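Local coordinates for protein phenylalanine--tRNA ligase beta subunit (Bacteroides fragilis, PDB 3IG2) that forms the core, catalytic-like part of the beta subunit of an alpha2beta2 synthetase that joins L-phenylalanine to tRNA(Phe) at the expense of ATP, at residues N28-A33 with N52-D57; A14-G19 with E145-R150; A82-F87 with W118-M123; G90-F95 with D112-L117. One frame throughout, in Å; residues are numbered along the deposited sequence. Where two conformers were deposited one is given.

Contact 1. Residues N28-A33 with N52-D57; sequences NSLTRA and NPLSAD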
# COMPACT_ATOMS: atom_id res chain seq x y z
N ASN B 28 29.97 5.90 9.16
CA ASN B 28 31.39 5.68 9.20
C ASN B 28 31.73 4.52 10.11
O ASN B 28 31.13 4.34 11.15
CB ASN B 28 32.10 6.90 9.75
CG ASN B 28 32.20 8.03 8.76
OD1 ASN B 28 32.18 7.85 7.54
ND2 ASN B 28 32.35 9.23 9.30
N SER B 29 32.72 3.76 9.74
CA SER B 29 33.21 2.71 10.61
C SER B 29 34.14 3.24 11.69
O SER B 29 34.29 2.60 12.74
CB SER B 29 33.89 1.64 9.78
OG SER B 29 32.89 1.06 8.95
N LEU B 30 34.77 4.39 11.45
CA LEU B 30 35.62 5.04 12.47
C LEU B 30 34.67 5.71 13.47
O LEU B 30 33.76 6.45 13.06
CB LEU B 30 36.55 6.06 11.83
CG LEU B 30 37.48 6.93 12.70
CD1 LEU B 30 38.40 6.10 13.61
CD2 LEU B 30 38.33 7.89 11.85
N THR B 31 34.86 5.45 14.75
CA THR B 31 33.91 5.89 15.77
C THR B 31 34.59 6.29 17.10
O THR B 31 35.83 6.38 17.17
CB THR B 31 32.84 4.80 15.99
OG1 THR B 31 31.73 5.35 16.71
CG2 THR B 31 33.41 3.63 16.75
N ARG B 32 33.76 6.50 18.12
CA ARG B 32 34.16 7.04 19.44
C ARG B 32 34.23 5.93 20.51
O ARG B 32 33.21 5.33 20.88
CB ARG B 32 33.13 8.10 19.85
CG ARG B 32 33.22 8.67 21.25
CD ARG B 32 32.41 9.96 21.30
NE ARG B 32 32.14 10.47 22.66
CZ ARG B 32 33.02 11.14 23.42
NH1 ARG B 32 34.26 11.39 23.00
NH2 ARG B 32 32.65 11.56 24.63
N ALA B 33 35.45 5.66 20.99
CA ALA B 33 35.69 4.63 22.00
C ALA B 33 34.83 4.84 23.28
O ALA B 33 34.40 3.87 23.91
CB ALA B 33 37.21 4.59 22.36
N ASN B 52 46.92 5.79 15.33
CA ASN B 52 47.04 7.24 15.23
C ASN B 52 45.66 7.83 15.15
O ASN B 52 45.21 8.22 14.08
CB ASN B 52 47.86 7.67 13.99
CG ASN B 52 49.20 6.98 13.91
OD1 ASN B 52 49.48 6.29 12.93
ND2 ASN B 52 50.04 7.15 14.94
N PRO B 53 44.96 7.89 16.30
CA PRO B 53 43.57 8.35 16.31
C PRO B 53 43.48 9.79 15.83
O PRO B 53 44.43 10.53 16.04
CB PRO B 53 43.18 8.27 17.79
CG PRO B 53 44.47 8.26 18.54
CD PRO B 53 45.49 7.64 17.65
N LEU B 54 42.37 10.15 15.17
CA LEU B 54 42.16 11.54 14.71
C LEU B 54 41.72 12.48 15.82
O LEU B 54 42.07 13.66 15.80
CB LEU B 54 41.10 11.63 13.63
CG LEU B 54 41.33 11.05 12.24
CD1 LEU B 54 40.22 11.54 11.37
CD2 LEU B 54 42.68 11.47 11.68
N SER B 55 40.91 11.97 16.74
CA SER B 55 40.41 12.74 17.89
C SER B 55 39.79 11.76 18.85
O SER B 55 39.64 10.59 18.52
CB SER B 55 39.32 13.72 17.45
OG SER B 55 38.19 13.00 17.01
N ALA B 56 39.37 12.25 20.01
CA ALA B 56 38.60 11.41 20.94
C ALA B 56 37.34 10.83 20.32
O ALA B 56 36.83 9.81 20.79
CB ALA B 56 38.26 12.21 22.18
N ASP B 57 36.81 11.47 19.28
CA ASP B 57 35.57 10.96 18.67
C ASP B 57 35.84 10.03 17.51
O ASP B 57 34.91 9.51 16.90
CB ASP B 57 34.71 12.12 18.19
CG ASP B 57 34.31 13.05 19.32
OD1 ASP B 57 34.36 12.59 20.48
OD2 ASP B 57 33.97 14.23 19.08
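Asp-57 OD1 is the best-held polar atom, and one group of the facing segment grips it: the guanidinium of Arg-32, whose NH1 comes to 2.8 Å from OD1 in a salt bridge. A single nitrogen and a single oxygen do the work. The guanidinium and carboxylate planes stand 86° apart, so the pairing is one-pronged, not the coplanar two-pronged kind. Arg-32 leaves its backbone with CG anti to N (chi1 172°) and runs extended to NE, alongside Asp-57 and pointing the same way. The last torsion, chi4 79°, then swings NH1 round to the acid. The aliphatic part of the arginine shares the contact, with CD 3.4 Å from Asp-57 OD1, while Ala-56 O lies near the guanidinium plane at its edge, 3.7 Å from NH1. Behind the acid, Asp-57 N donates to Ser-55 OG at 3.1 Å, an ST turn that shapes the backbone carrying the carboxylate. The main chains approach closely without bonding: Asp-57 O sits 3.2 Å from Thr-31 C, and the angle at Arg-32 N is too poor for a hydrogen bond. At the other end Leu-30 CD2 meets Leu-54 CD1 at 4.1 Å, the two side chains crossing at about a right angle. The contact lies at the surface, where strand 30-31 is an outer strand of a small antiparallel sheet. Its backbone pairs with strand 60-61 through Thr-31 and Cys-60, and 52-57 belongs to the loop that connects strand 48-49 to strand 60-61.

Contact 2. Residues A14-G19 with E145-R150; sequences AEQLVG and ENIFKR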
# COMPACT_ATOMS: atom_id res chain seq x y z
N ALA B 14 17.18 -5.75 1.02
CA ALA B 14 17.13 -4.31 0.84
C ALA B 14 15.86 -3.89 0.12
O ALA B 14 15.19 -2.93 0.54
CB ALA B 14 18.36 -3.80 0.09
N GLU B 15 15.53 -4.59 -0.97
CA GLU B 15 14.32 -4.30 -1.74
C GLU B 15 13.07 -4.49 -0.88
O GLU B 15 12.13 -3.69 -0.95
CB GLU B 15 14.25 -5.17 -3.00
CG GLU B 15 15.44 -4.96 -3.96
CD GLU B 15 15.32 -5.74 -5.27
OE1 GLU B 15 14.56 -6.74 -5.30
OE2 GLU B 15 15.95 -5.36 -6.28
N GLN B 16 13.07 -5.55 -0.07
CA GLN B 16 11.95 -5.83 0.81
C GLN B 16 11.78 -4.75 1.87
O GLN B 16 10.67 -4.27 2.11
CB GLN B 16 12.12 -7.17 1.49
CG GLN B 16 11.04 -7.48 2.50
CD GLN B 16 11.26 -8.82 3.15
OE1 GLN B 16 11.68 -8.90 4.30
NE2 GLN B 16 11.02 -9.88 2.40
N LEU B 17 12.89 -4.34 2.50
CA LEU B 17 12.85 -3.30 3.51
C LEU B 17 12.42 -1.95 2.92
O LEU B 17 11.59 -1.25 3.53
CB LEU B 17 14.20 -3.18 4.24
CG LEU B 17 14.54 -4.37 5.14
CD1 LEU B 17 15.98 -4.33 5.65
CD2 LEU B 17 13.56 -4.44 6.32
N VAL B 18 12.95 -1.59 1.75
CA VAL B 18 12.57 -0.34 1.07
C VAL B 18 11.07 -0.41 0.77
O VAL B 18 10.35 0.54 0.99
CB VAL B 18 13.43 -0.08 -0.22
CG1 VAL B 18 12.87 1.11 -1.04
CG2 VAL B 18 14.89 0.19 0.16
N GLY B 19 10.61 -1.57 0.30
CA GLY B 19 9.18 -1.79 0.05
C GLY B 19 8.32 -1.51 1.29
O GLY B 19 7.17 -1.10 1.17
N GLU B 145 11.26 -11.53 11.12
CA GLU B 145 10.72 -12.83 10.68
C GLU B 145 10.71 -12.90 9.15
O GLU B 145 11.06 -13.92 8.55
CB GLU B 145 9.32 -13.06 11.22
CG GLU B 145 8.57 -14.14 10.41
CD GLU B 145 7.44 -14.79 11.14
OE1 GLU B 145 6.95 -14.25 12.14
OE2 GLU B 145 7.02 -15.87 10.69
N ASN B 146 10.33 -11.79 8.52
CA ASN B 146 10.20 -11.74 7.07
C ASN B 146 11.55 -11.71 6.37
O ASN B 146 11.70 -12.24 5.26
CB ASN B 146 9.28 -10.59 6.66
CG ASN B 146 7.83 -10.91 6.94
OD1 ASN B 146 7.41 -12.07 6.82
ND2 ASN B 146 7.05 -9.89 7.31
N ILE B 147 12.53 -11.13 7.05
CA ILE B 147 13.91 -11.24 6.60
C ILE B 147 14.35 -12.69 6.67
O ILE B 147 14.89 -13.22 5.68
CB ILE B 147 14.88 -10.34 7.40
CG1 ILE B 147 14.64 -8.88 7.04
CG2 ILE B 147 16.31 -10.66 7.02
CD1 ILE B 147 15.27 -7.92 8.01
N PHE B 148 14.11 -13.35 7.80
CA PHE B 148 14.46 -14.77 7.90
C PHE B 148 13.82 -15.61 6.78
O PHE B 148 14.49 -16.43 6.17
CB PHE B 148 14.12 -15.36 9.26
CG PHE B 148 14.97 -14.83 10.38
CD1 PHE B 148 16.18 -14.17 10.14
CD2 PHE B 148 14.57 -15.02 11.69
CE1 PHE B 148 16.96 -13.73 11.17
CE2 PHE B 148 15.36 -14.56 12.73
CZ PHE B 148 16.56 -13.92 12.46
N LYS B 149 12.53 -15.40 6.53
CA LYS B 149 11.82 -16.11 5.47
C LYS B 149 12.46 -15.87 4.11
O LYS B 149 12.58 -16.80 3.30
CB LYS B 149 10.36 -15.69 5.42
CG LYS B 149 9.57 -16.23 6.57
CD LYS B 149 8.12 -15.77 6.52
CE LYS B 149 7.26 -16.65 7.41
NZ LYS B 149 5.84 -16.17 7.50
N ARG B 150 12.86 -14.61 3.88
CA ARG B 150 13.48 -14.21 2.63
C ARG B 150 14.80 -14.96 2.45
O ARG B 150 15.17 -15.30 1.33
CB ARG B 150 13.70 -12.69 2.62
CG ARG B 150 14.09 -12.09 1.27
CD ARG B 150 13.69 -13.00 0.13
NE ARG B 150 12.96 -12.29 -0.89
CZ ARG B 150 12.64 -12.82 -2.07
NH1 ARG B 150 12.99 -14.07 -2.36
NH2 ARG B 150 11.98 -12.09 -2.96
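Gln-16 leaves its helix with CG anti to the backbone N (chi1 175°) and stays extended beyond CG, which carries its amide straight across to the helix of Asn-146 and Arg-150. Arg-150 also starts with CG anti to N but bends at once, at a nearly eclipsed chi2 of 21°, and runs back past Gln-16 in the opposite direction. The amide and guanidinium planes are almost parallel, yet the touch is made by the stem: Gln-16 NE2 lies 3.9 Å from Arg-150 CB. Gln-16 OE1 comes to rest over the helix backbone, 3.5 Å from Asn-146 O. Both are acceptors, so this approach is not a bond and brings no polar attraction; the amide is placed here by its extended chain. Asn-146 O already takes Arg-150 N at 3.0 Å within its helix. OE1 also reaches Asn-146 CB at 3.8 Å and Ile-147 CG1 at 4.0 Å. Beneath this polar layer the ends of two buried side chains close the seam toward the sheet, Leu-17 CD2 meeting Ile-147 CD1 at 4.2 Å. Outside the pair, Lys-149 makes a salt bridge to Glu-40 of a second subunit, and Gly-19 O accepts a hydrogen bond from Arg-150 of a third. The short axes pass 10.8 Å apart at 148°, a rather wide antiparallel pairing bridged by the long glutamine. Leu-17 and Ile-147 both rest on Leu-117 of strand 109-121, so the two helices lie side by side on one face of the central sheet, as in the class II synthetase-like fold.

Contact 3. Residues A82-F87 with W118-M123; sequences ADLKFF and WVTGKM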
# COMPACT_ATOMS: atom_id res chain seq x y z
N ALA B 82 5.92 11.09 11.21
CA ALA B 82 6.36 9.79 10.69
C ALA B 82 7.44 9.09 11.52
O ALA B 82 8.37 9.71 12.03
CB ALA B 82 6.79 9.91 9.23
N ASP B 83 7.31 7.78 11.62
CA ASP B 83 8.35 6.95 12.19
C ASP B 83 9.54 6.97 11.23
O ASP B 83 9.35 7.00 10.02
CB ASP B 83 7.84 5.51 12.35
CG ASP B 83 6.72 5.37 13.39
OD1 ASP B 83 6.65 6.18 14.36
OD2 ASP B 83 5.89 4.45 13.25
N LEU B 84 10.76 6.98 11.76
CA LEU B 84 11.93 6.73 10.95
C LEU B 84 12.17 5.24 10.94
O LEU B 84 12.11 4.60 11.99
CB LEU B 84 13.15 7.41 11.55
CG LEU B 84 13.13 8.92 11.64
CD1 LEU B 84 14.49 9.34 12.17
CD2 LEU B 84 12.83 9.58 10.28
N LYS B 85 12.44 4.69 9.76
CA LYS B 85 12.82 3.30 9.61
C LYS B 85 14.07 3.19 8.77
O LYS B 85 14.04 3.46 7.56
CB LYS B 85 11.70 2.49 8.97
CG LYS B 85 10.43 2.56 9.75
CD LYS B 85 9.52 1.40 9.42
CE LYS B 85 8.61 1.75 8.31
NZ LYS B 85 7.43 2.41 8.88
N PHE B 86 15.16 2.78 9.42
CA PHE B 86 16.45 2.73 8.80
C PHE B 86 17.04 1.32 8.81
O PHE B 86 16.77 0.53 9.71
CB PHE B 86 17.43 3.62 9.57
CG PHE B 86 17.13 5.09 9.48
CD1 PHE B 86 16.61 5.66 8.32
CD2 PHE B 86 17.42 5.92 10.55
CE1 PHE B 86 16.36 7.04 8.24
CE2 PHE B 86 17.18 7.30 10.49
CZ PHE B 86 16.64 7.86 9.33
N PHE B 87 17.88 1.03 7.82
CA PHE B 87 18.68 -0.17 7.87
C PHE B 87 20.07 0.09 7.34
O PHE B 87 20.28 1.01 6.54
CB PHE B 87 18.00 -1.36 7.14
CG PHE B 87 17.98 -1.25 5.65
CD1 PHE B 87 18.98 -1.83 4.88
CD2 PHE B 87 16.92 -0.60 4.99
CE1 PHE B 87 18.96 -1.75 3.50
CE2 PHE B 87 16.90 -0.50 3.60
CZ PHE B 87 17.92 -1.07 2.84
N TRP B 118 16.66 -0.06 12.58
CA TRP B 118 16.20 0.88 13.58
C TRP B 118 14.81 1.35 13.23
O TRP B 118 14.57 1.84 12.12
CB TRP B 118 17.08 2.11 13.64
CG TRP B 118 18.51 1.87 14.03
CD1 TRP B 118 19.07 2.09 15.27
CD2 TRP B 118 19.57 1.45 13.17
NE1 TRP B 118 20.44 1.82 15.22
CE2 TRP B 118 20.76 1.42 13.94
CE3 TRP B 118 19.64 1.08 11.80
CZ2 TRP B 118 22.00 1.04 13.41
CZ3 TRP B 118 20.87 0.73 11.26
CH2 TRP B 118 22.04 0.71 12.07
N VAL B 119 13.90 1.27 14.18
CA VAL B 119 12.55 1.79 13.93
C VAL B 119 12.19 2.70 15.09
O VAL B 119 12.22 2.25 16.23
CB VAL B 119 11.49 0.67 13.85
CG1 VAL B 119 10.04 1.29 13.78
CG2 VAL B 119 11.78 -0.31 12.69
N THR B 120 11.81 3.95 14.82
CA THR B 120 11.42 4.84 15.92
C THR B 120 9.95 4.67 16.26
O THR B 120 9.14 4.20 15.44
CB THR B 120 11.75 6.35 15.67
OG1 THR B 120 10.99 6.83 14.56
CG2 THR B 120 13.22 6.53 15.37
N GLY B 121 9.61 5.01 17.50
CA GLY B 121 8.25 4.90 17.96
C GLY B 121 7.79 6.20 18.58
O GLY B 121 8.12 7.28 18.08
N LYS B 122 7.04 6.08 19.67
CA LYS B 122 6.41 7.23 20.29
C LYS B 122 7.46 8.05 20.98
O LYS B 122 8.54 7.55 21.33
CB LYS B 122 5.40 6.79 21.33
CG LYS B 122 6.02 6.04 22.52
CD LYS B 122 5.02 5.68 23.61
CE LYS B 122 4.17 4.49 23.25
NZ LYS B 122 4.95 3.22 23.24
N MSE B 123 7.11 9.30 21.22
CA MSE B 123 7.93 10.18 22.04
C MSE B 123 8.13 9.53 23.41
O MSE B 123 7.21 8.96 23.97
CB MSE B 123 7.24 11.52 22.16
CG MSE B 123 7.99 12.55 22.96
SE MSE B 123 6.99 14.21 22.94
CE MSE B 123 5.81 13.87 24.44
O HOH W 1 8.52 7.71 15.63
O HOH W 2 6.93 2.45 15.36
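Four hydrogen bonds form the first shell. Phe-86 and Trp-118 are a hydrogen-bonded antiparallel pair, Phe-86 N to Trp-118 O and Trp-118 N to Phe-86 O both being 2.9 Å and nearly straight. Further on, Thr-120 N donates to Leu-84 O almost along the C=O axis, but the return bond goes to a side chain: Leu-84 N gives to Thr-120 OG1 at 2.8 Å. Chi1 of 64° sets OG1 between the backbone N and the carbonyl carbon, facing Leu-84. The hydroxyl in turn donates to a water at 2.8 Å, which itself donates to Asp-83 OD1 at 2.7 Å and to Gly-121 O. A second water donates to Thr-120 O and, weakly, to Asp-83 OD2, so water joins the two segments where direct pairing ends. The Trp-118 ring lies edge-on to the neighbouring backbone, CE3 3.6 Å from Phe-86 O and 4.0 Å from Phe-86 CB. Ile-73 of helix 66-75 packs on Phe-86, Trp-118 and Thr-120, while Phe-87 faces helix 6-19. Strand 23-24 flanks 85-95 on one side, and strand 200-207 flanks 109-121 on the other.

Contact 4. Residues G90-F95 with D112-L117; sequences GNCYHF and DYHLGL
Backbone hydrogen bonds come first: Gly-90 with His-114 and Cys-92 with Asp-112 are hydrogen-bonded antiparallel pairs, with the non-hydrogen-bonded pair Asn-91 and Tyr-113 between them. His-114 N to Gly-90 O and Cys-92 N to Asp-112 O are the shortest of the four, each 2.8 Å. Asp-112 O draws two further contacts, a weak hydrogen bond from Asn-91 ND2 at 3.4 Å and a CA-H...O approach from Asn-91 CA at 3.2 Å. Among the polar side chains, Asp-112 takes the crowded rotamer, CG between the backbone N and the carbonyl carbon (chi1 55°), which brings OD2 into the plane of the His-114 ring at its edge. His-114 NE2 donates to it at 2.8 Å, a weak bond because the angle is bent. ND1 of the same ring is hydrogen-bonded to Asp-206, so both ring nitrogens have an acid partner, the one at NE2 weak; acids on two sides would probably favour the protonated form. Aromatic contacts lie on both faces. On one, Asn-91 ND2 meets the edge of the Tyr-113 ring 3.4 Å from CD1, amide and ring planes 59° apart, while the phenol OH bonds to Gln-10. On the other, Cys-92 SG sits obliquely 4.5 Å from the centroid of the His-114 ring. The short strands cross at 126°, a strongly twisted pairing. Two long consecutive antiparallel strands with a partly disordered connection recall motif 2 of class II synthetases, consistent with a catalytic-like module.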
# COMPACT_ATOMS: atom_id res chain seq x y z
N GLY B 90 26.84 -3.39 7.20
CA GLY B 90 28.20 -2.93 7.44
C GLY B 90 29.05 -3.90 8.23
O GLY B 90 28.53 -4.77 8.94
N ASN B 91 30.36 -3.76 8.09
CA ASN B 91 31.29 -4.51 8.92
C ASN B 91 31.43 -3.87 10.28
O ASN B 91 31.41 -2.63 10.39
CB ASN B 91 32.67 -4.55 8.28
CG ASN B 91 32.72 -5.44 7.02
OD1 ASN B 91 33.14 -4.98 5.98
ND2 ASN B 91 32.30 -6.68 7.14
N CYS B 92 31.59 -4.74 11.29
CA CYS B 92 32.06 -4.36 12.62
C CYS B 92 33.35 -5.10 12.89
O CYS B 92 33.68 -6.04 12.19
CB CYS B 92 31.02 -4.72 13.69
SG CYS B 92 29.57 -3.70 13.54
N TYR B 93 34.08 -4.66 13.91
CA TYR B 93 35.43 -5.09 14.17
C TYR B 93 35.60 -5.42 15.65
O TYR B 93 34.99 -4.78 16.51
CB TYR B 93 36.41 -3.99 13.73
CG TYR B 93 36.23 -3.65 12.26
CD1 TYR B 93 36.93 -4.35 11.28
CD2 TYR B 93 35.33 -2.67 11.86
CE1 TYR B 93 36.75 -4.08 9.93
CE2 TYR B 93 35.14 -2.39 10.50
CZ TYR B 93 35.86 -3.10 9.54
OH TYR B 93 35.70 -2.84 8.21
N HIS B 94 36.46 -6.39 15.93
CA HIS B 94 36.63 -6.99 17.24
C HIS B 94 38.11 -7.27 17.49
O HIS B 94 38.85 -7.69 16.59
CB HIS B 94 35.79 -8.28 17.32
CG HIS B 94 35.91 -9.03 18.62
ND1 HIS B 94 35.02 -8.87 19.66
CD2 HIS B 94 36.80 -9.98 19.02
CE1 HIS B 94 35.36 -9.68 20.65
NE2 HIS B 94 36.44 -10.35 20.30
N PHE B 95 38.53 -6.99 18.71
CA PHE B 95 39.87 -7.31 19.17
C PHE B 95 39.76 -8.40 20.22
O PHE B 95 39.06 -8.24 21.22
CB PHE B 95 40.56 -6.07 19.75
CG PHE B 95 41.79 -6.39 20.59
CD1 PHE B 95 42.91 -6.98 20.01
CD2 PHE B 95 41.82 -6.08 21.95
CE1 PHE B 95 44.06 -7.28 20.80
CE2 PHE B 95 42.95 -6.36 22.74
CZ PHE B 95 44.08 -6.97 22.16
N ASP B 112 33.36 -8.81 11.04
CA ASP B 112 32.13 -9.54 10.66
C ASP B 112 31.13 -8.57 10.11
O ASP B 112 31.26 -7.38 10.29
CB ASP B 112 31.47 -10.43 11.77
CG ASP B 112 31.14 -9.68 13.08
OD1 ASP B 112 30.68 -10.36 14.01
OD2 ASP B 112 31.30 -8.45 13.18
N TYR B 113 30.13 -9.09 9.43
CA TYR B 113 29.24 -8.29 8.66
C TYR B 113 27.88 -8.33 9.32
O TYR B 113 27.44 -9.41 9.70
CB TYR B 113 29.18 -8.89 7.25
CG TYR B 113 28.57 -8.00 6.20
CD1 TYR B 113 29.15 -6.76 5.88
CD2 TYR B 113 27.47 -8.43 5.47
CE1 TYR B 113 28.60 -5.96 4.87
CE2 TYR B 113 26.91 -7.64 4.47
CZ TYR B 113 27.49 -6.41 4.17
OH TYR B 113 26.96 -5.62 3.16
N HIS B 114 27.24 -7.17 9.46
CA HIS B 114 25.96 -7.08 10.14
C HIS B 114 24.92 -6.36 9.31
O HIS B 114 25.25 -5.54 8.47
CB HIS B 114 26.11 -6.36 11.48
CG HIS B 114 26.96 -7.09 12.46
ND1 HIS B 114 26.43 -7.84 13.49
CD2 HIS B 114 28.31 -7.23 12.55
CE1 HIS B 114 27.42 -8.41 14.17
NE2 HIS B 114 28.57 -8.06 13.61
N LEU B 115 23.66 -6.68 9.58
CA LEU B 115 22.55 -5.87 9.15
C LEU B 115 21.89 -5.26 10.40
O LEU B 115 21.42 -5.98 11.30
CB LEU B 115 21.55 -6.74 8.36
CG LEU B 115 20.19 -6.10 8.02
CD1 LEU B 115 20.33 -4.82 7.13
CD2 LEU B 115 19.22 -7.13 7.36
N GLY B 116 21.85 -3.93 10.47
CA GLY B 116 21.10 -3.31 11.56
C GLY B 116 19.79 -2.72 11.06
O GLY B 116 19.73 -2.21 9.95
N LEU B 117 18.76 -2.78 11.90
CA LEU B 117 17.49 -2.11 11.66
C LEU B 117 17.16 -1.26 12.85
O LEU B 117 17.32 -1.71 13.98
CB LEU B 117 16.32 -3.12 11.57
CG LEU B 117 16.42 -4.38 10.73
CD1 LEU B 117 15.07 -5.14 10.79
CD2 LEU B 117 16.80 -4.04 9.33

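How the contacts relate
Contacts 3 and 4 are two ends of one strand pair, 85-95 with 109-121, their centres 21 Å apart on opposite sides of the chain's centre. Between them Phe-87 CB approaches Gly-116 O at 3.4 Å. Contact 2 covers a face of this same pair: Leu-17 CD1 lies 3.7 Å from Phe-87 CG, and Ile-147 CD1 lies 3.9 Å from Leu-117 CD1, so both helices share a core with the sheet. Contact 1 stands apart, about 32 Å from contact 2 between centres, and touches only contact 4, where Ser-29 meets Asn-91 and Tyr-93. In this family the aminoacylation site belongs to the alpha subunit.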